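Glycerate dehydrogenase (Bacillus sp. 5mfcol3.1, PDB 6P2I) reduces acyclic imino acids, probably using NADPH as the hydride donor, and intercepts them as a partner oxidase produces them. Local coordinates at residues Leu210-Leu215 with Glu235-Ser240; Asn261-Ile264 with Val270-Pro273. One frame throughout, in Å; residues are numbered along the deposited sequence.

Contact 1: Leu210-Leu215 with Glu235-Ser240; sequences LTEKLL and EQALYS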
loop_
_atom_site.group_PDB
_atom_site.type_symbol
_atom_site.label_atom_id
_atom_site.label_comp_id
_atom_site.label_asym_id
_atom_site.label_seq_id
_atom_site.Cartn_x
_atom_site.Cartn_y
_atom_site.Cartn_z
ATOM N N LEU A 210 19.268 2.350 -15.408
ATOM C CA LEU A 210 18.169 1.664 -16.095
ATOM C C LEU A 210 18.099 2.230 -17.508
ATOM O O LEU A 210 17.395 3.202 -17.786
ATOM C CB LEU A 210 16.855 1.832 -15.344
ATOM C CG LEU A 210 16.694 1.030 -14.049
ATOM C CD1 LEU A 210 15.227 0.949 -13.644
ATOM C CD2 LEU A 210 17.301 -0.356 -14.191
ATOM N N THR A 211 18.856 1.614 -18.406
ATOM C CA THR A 211 18.911 2.020 -19.801
ATOM C C THR A 211 17.633 1.615 -20.533
ATOM O O THR A 211 16.821 0.822 -20.042
ATOM C CB THR A 211 20.120 1.380 -20.472
ATOM O OG1 THR A 211 19.988 -0.042 -20.382
ATOM C CG2 THR A 211 21.395 1.795 -19.761
ATOM N N GLU A 212 17.467 2.171 -21.738
ATOM C CA GLU A 212 16.376 1.732 -22.604
ATOM C C GLU A 212 16.428 0.225 -22.824
ATOM O O GLU A 212 15.395 -0.453 -22.780
ATOM C CB GLU A 212 16.428 2.466 -23.948
ATOM C CG GLU A 212 15.316 2.054 -24.908
ATOM C CD GLU A 212 15.386 2.774 -26.239
ATOM O OE1 GLU A 212 16.249 3.660 -26.399
ATOM O OE2 GLU A 212 14.573 2.452 -27.129
ATOM N N LYS A 213 17.629 -0.314 -23.058
ATOM C CA LYS A 213 17.774 -1.753 -23.273
ATOM C C LYS A 213 17.311 -2.545 -22.056
ATOM O O LYS A 213 16.532 -3.499 -22.179
ATOM C CB LYS A 213 19.228 -2.089 -23.608
ATOM C CG LYS A 213 19.463 -3.541 -23.994
ATOM N N LEU A 214 17.782 -2.166 -20.866
ATOM C CA LEU A 214 17.395 -2.889 -19.657
ATOM C C LEU A 214 15.899 -2.781 -19.401
ATOM O O LEU A 214 15.259 -3.761 -19.000
ATOM C CB LEU A 214 18.180 -2.366 -18.455
ATOM C CG LEU A 214 19.636 -2.822 -18.405
ATOM C CD1 LEU A 214 20.373 -2.108 -17.271
ATOM C CD2 LEU A 214 19.721 -4.335 -18.256
ATOM N N LEU A 215 15.324 -1.592 -19.612
ATOM C CA LEU A 215 13.884 -1.431 -19.433
ATOM C C LEU A 215 13.095 -2.321 -20.389
ATOM O O LEU A 215 11.997 -2.777 -20.054
ATOM C CB LEU A 215 13.494 0.035 -19.625
ATOM C CG LEU A 215 13.938 1.012 -18.533
ATOM C CD1 LEU A 215 13.834 2.434 -19.036
ATOM C CD2 LEU A 215 13.101 0.819 -17.267
ATOM N N GLU A 235 14.595 8.341 -18.459
ATOM C CA GLU A 235 13.205 8.697 -18.198
ATOM C C GLU A 235 12.382 8.764 -19.475
ATOM O O GLU A 235 11.187 8.440 -19.454
ATOM C CB GLU A 235 13.141 10.028 -17.460
ATOM C CG GLU A 235 11.827 10.276 -16.775
ATOM C CD GLU A 235 11.854 11.550 -15.970
ATOM O OE1 GLU A 235 12.026 11.451 -14.737
ATOM O OE2 GLU A 235 11.732 12.641 -16.585
ATOM N N GLN A 236 12.994 9.184 -20.585
ATOM C CA GLN A 236 12.294 9.171 -21.862
ATOM C C GLN A 236 11.947 7.750 -22.275
ATOM O O GLN A 236 10.843 7.492 -22.773
ATOM C CB GLN A 236 13.141 9.853 -22.939
ATOM C CG GLN A 236 13.167 11.364 -22.828
ATOM C CD GLN A 236 13.767 12.024 -24.049
ATOM O OE1 GLN A 236 14.756 11.546 -24.607
ATOM N NE2 GLN A 236 13.164 13.127 -24.480
ATOM N N ALA A 237 12.875 6.811 -22.079
ATOM C CA ALA A 237 12.573 5.418 -22.392
ATOM C C ALA A 237 11.486 4.878 -21.473
ATOM O O ALA A 237 10.625 4.106 -21.912
ATOM C CB ALA A 237 13.833 4.561 -22.291
ATOM N N LEU A 238 11.504 5.276 -20.198
ATOM C CA LEU A 238 10.465 4.831 -19.275
ATOM C C LEU A 238 9.101 5.353 -19.702
ATOM O O LEU A 238 8.099 4.632 -19.627
ATOM C CB LEU A 238 10.798 5.276 -17.849
ATOM C CG LEU A 238 9.810 4.858 -16.749
ATOM C CD1 LEU A 238 9.548 3.356 -16.780
ATOM C CD2 LEU A 238 10.280 5.284 -15.363
ATOM N N TYR A 239 9.042 6.608 -20.157
ATOM C CA TYR A 239 7.783 7.145 -20.658
ATOM C C TYR A 239 7.235 6.287 -21.794
ATOM O O TYR A 239 6.049 5.944 -21.804
ATOM C CB TYR A 239 7.956 8.593 -21.121
ATOM C CG TYR A 239 6.715 9.101 -21.811
ATOM C CD1 TYR A 239 5.570 9.403 -21.082
ATOM C CD2 TYR A 239 6.663 9.218 -23.194
ATOM C CE1 TYR A 239 4.418 9.841 -21.712
ATOM C CE2 TYR A 239 5.516 9.655 -23.830
ATOM C CZ TYR A 239 4.395 9.964 -23.082
ATOM O OH TYR A 239 3.248 10.401 -23.705
ATOM N N SER A 240 8.092 5.932 -22.759
ATOM C CA SER A 240 7.651 5.115 -23.885
ATOM C C SER A 240 7.173 3.745 -23.423
ATOM O O SER A 240 6.177 3.224 -23.935
ATOM C CB SER A 240 8.780 4.969 -24.907
ATOM O OG SER A 240 9.090 6.221 -25.495
#
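A237 meets the short helix 212-215 with its CB, which lies 3.7 Å from CB of E212 and 3.9 Å from CD1 of L215. A single methyl suits this place because the backbones come close: the CA atoms of E212 and A237 are 5.3 Å apart. L215 supplies the deeper half of the contact. Its CD1 reaches the start of L238, 3.9 Å from the backbone N and 4.3 Å from CB, while L238 also packs on L224 of strand 223-226. E212 contributes only the aliphatic root of its chain: with CG anti to the backbone N (chi1 180°) and the rest extended, CG passes A237 CB at 3.9 Å.

Both helix starts are fixed by side chains. T211, at the N-cap, accepts from L214 N through OG1 at 3.1 Å, with a nearly straight N-H...O angle of 166°. D234 OD1 likewise bonds to A237 N in the first turn of helix 235-243. L210 packs on L224 and on I186 and M190 of helix 186-192.

Across the interface the side chains meet through apolar atoms alone, so the two helix starts are joined by close methyl and methylene packing, with the one charged group, the carboxylate of E212, carried past the methyl to the exposed side.

Contact 2: Asn261-Ile264 with Val270-Pro273; sequences NPII and VLTP
L271 has the most surface buried here, and its two methyls divide the work. CD1 faces I264, 3.9 Å from that residue's CD1 and 4.1 Å from its CG1, whereas CD2 reaches I263 more loosely, at 4.5 Å from CG2. The side chains of I264 and L271 cross at about a right angle, with L271 CD1 resting against both CG1 and CD1 of I264. L271 points from strand 269-271 toward the 3-10 turn, and a leucine, branched at CG, can offer a methyl to each isoleucine from one stem. I264 starts off to one side, but its chi1 of -94° and the fold-back at chi2 (65°) bring CD1 round to the leucine.

The turn that presents the isoleucines is set by N261, whose OD1 accepts from I263 N at 3.0 Å, the donor tilted 24° from the carbonyl plane; this is an Asx turn. ND2 of N261 bonds to Y257 O and to E235 OE2, so both ends of the buried amide are satisfied. I263 also packs on Y239 of helix 235-243. C124 of the second subunit packs on both I264 and L271, and D121 of that subunit accepts from L271 N.

Such packing of a connecting turn on the outermost strand of a parallel sheet belongs here to the Rossmann-type nucleotide-binding domain, at an edge that the dimer partner covers.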
loop_
_atom_site.group_PDB
_atom_site.type_symbol
_atom_site.label_atom_id
_atom_site.label_comp_id
_atom_site.label_asym_id
_atom_site.label_seq_id
_atom_site.Cartn_x
_atom_site.Cartn_y
_atom_site.Cartn_z
ATOM N N ASN A 261 6.320 17.567 -17.996
ATOM C CA ASN A 261 6.870 16.230 -18.183
ATOM C C ASN A 261 5.765 15.308 -18.678
ATOM O O ASN A 261 4.729 15.188 -18.012
ATOM C CB ASN A 261 7.474 15.699 -16.887
ATOM C CG ASN A 261 8.309 14.440 -17.095
ATOM O OD1 ASN A 261 7.923 13.530 -17.835
ATOM N ND2 ASN A 261 9.453 14.374 -16.424
ATOM N N PRO A 262 5.932 14.655 -19.831
ATOM C CA PRO A 262 4.853 13.809 -20.369
ATOM C C PRO A 262 4.424 12.687 -19.437
ATOM O O PRO A 262 3.292 12.199 -19.562
ATOM C CB PRO A 262 5.458 13.255 -21.667
ATOM C CG PRO A 262 6.537 14.231 -22.033
ATOM C CD PRO A 262 7.095 14.719 -20.734
ATOM N N ILE A 263 5.285 12.258 -18.512
ATOM C CA ILE A 263 4.887 11.209 -17.574
ATOM C C ILE A 263 3.690 11.650 -16.738
ATOM O O ILE A 263 2.867 10.817 -16.331
ATOM C CB ILE A 263 6.095 10.813 -16.702
ATOM C CG1 ILE A 263 7.137 10.094 -17.561
ATOM C CG2 ILE A 263 5.668 9.953 -15.506
ATOM C CD1 ILE A 263 8.366 9.678 -16.809
ATOM N N ILE A 264 3.547 12.959 -16.505
ATOM C CA ILE A 264 2.403 13.486 -15.759
ATOM C C ILE A 264 1.078 13.177 -16.453
ATOM O O ILE A 264 0.024 13.175 -15.803
ATOM C CB ILE A 264 2.595 15.007 -15.521
ATOM C CG1 ILE A 264 3.248 15.246 -14.164
ATOM C CG2 ILE A 264 1.296 15.787 -15.617
ATOM C CD1 ILE A 264 4.620 14.705 -14.073
ATOM N N VAL A 270 1.791 6.285 -10.500
ATOM C CA VAL A 270 1.426 6.942 -9.257
ATOM C C VAL A 270 2.627 7.777 -8.840
ATOM O O VAL A 270 3.745 7.256 -8.754
ATOM C CB VAL A 270 1.044 5.919 -8.171
ATOM C CG1 VAL A 270 0.774 6.595 -6.840
ATOM C CG2 VAL A 270 -0.178 5.111 -8.634
ATOM N N LEU A 271 2.405 9.067 -8.621
ATOM C CA LEU A 271 3.481 10.008 -8.334
ATOM C C LEU A 271 3.361 10.537 -6.915
ATOM O O LEU A 271 2.262 10.869 -6.464
ATOM C CB LEU A 271 3.432 11.177 -9.314
ATOM C CG LEU A 271 3.454 10.766 -10.779
ATOM C CD1 LEU A 271 3.222 11.978 -11.662
ATOM C CD2 LEU A 271 4.783 10.089 -11.110
ATOM N N THR A 272 4.490 10.620 -6.214
ATOM C CA THR A 272 4.521 11.326 -4.944
ATOM C C THR A 272 5.631 12.375 -4.972
ATOM O O THR A 272 6.669 12.175 -5.614
ATOM C CB THR A 272 4.691 10.352 -3.762
ATOM O OG1 THR A 272 5.806 9.470 -3.976
ATOM C CG2 THR A 272 3.412 9.479 -3.616
ATOM N N PRO A 273 5.430 13.518 -4.316
ATOM C CA PRO A 273 6.375 14.654 -4.474
ATOM C C PRO A 273 7.572 14.583 -3.532
ATOM O O PRO A 273 7.822 15.490 -2.726
ATOM C CB PRO A 273 5.477 15.866 -4.182
ATOM C CG PRO A 273 4.514 15.344 -3.118
ATOM C CD PRO A 273 4.236 13.884 -3.525
#

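Overall arrangement
Contact 1 closes before contact 2 opens along the chain, and their centres are 15 Å apart in the same nucleotide-binding domain. Contact 1 joins two helical segments bordering strand 223-226; contact 2 lies two strands further across the parallel sheet, at its outermost strand, 269-271. Helix 235-243 bridges them: one side packs on 212-215, while E235 and Y239 reach the turn 261-264. Packing thus runs continuously from a partly exposed helix pair, which no other subunit touches, to the buried edge where the second subunit docks.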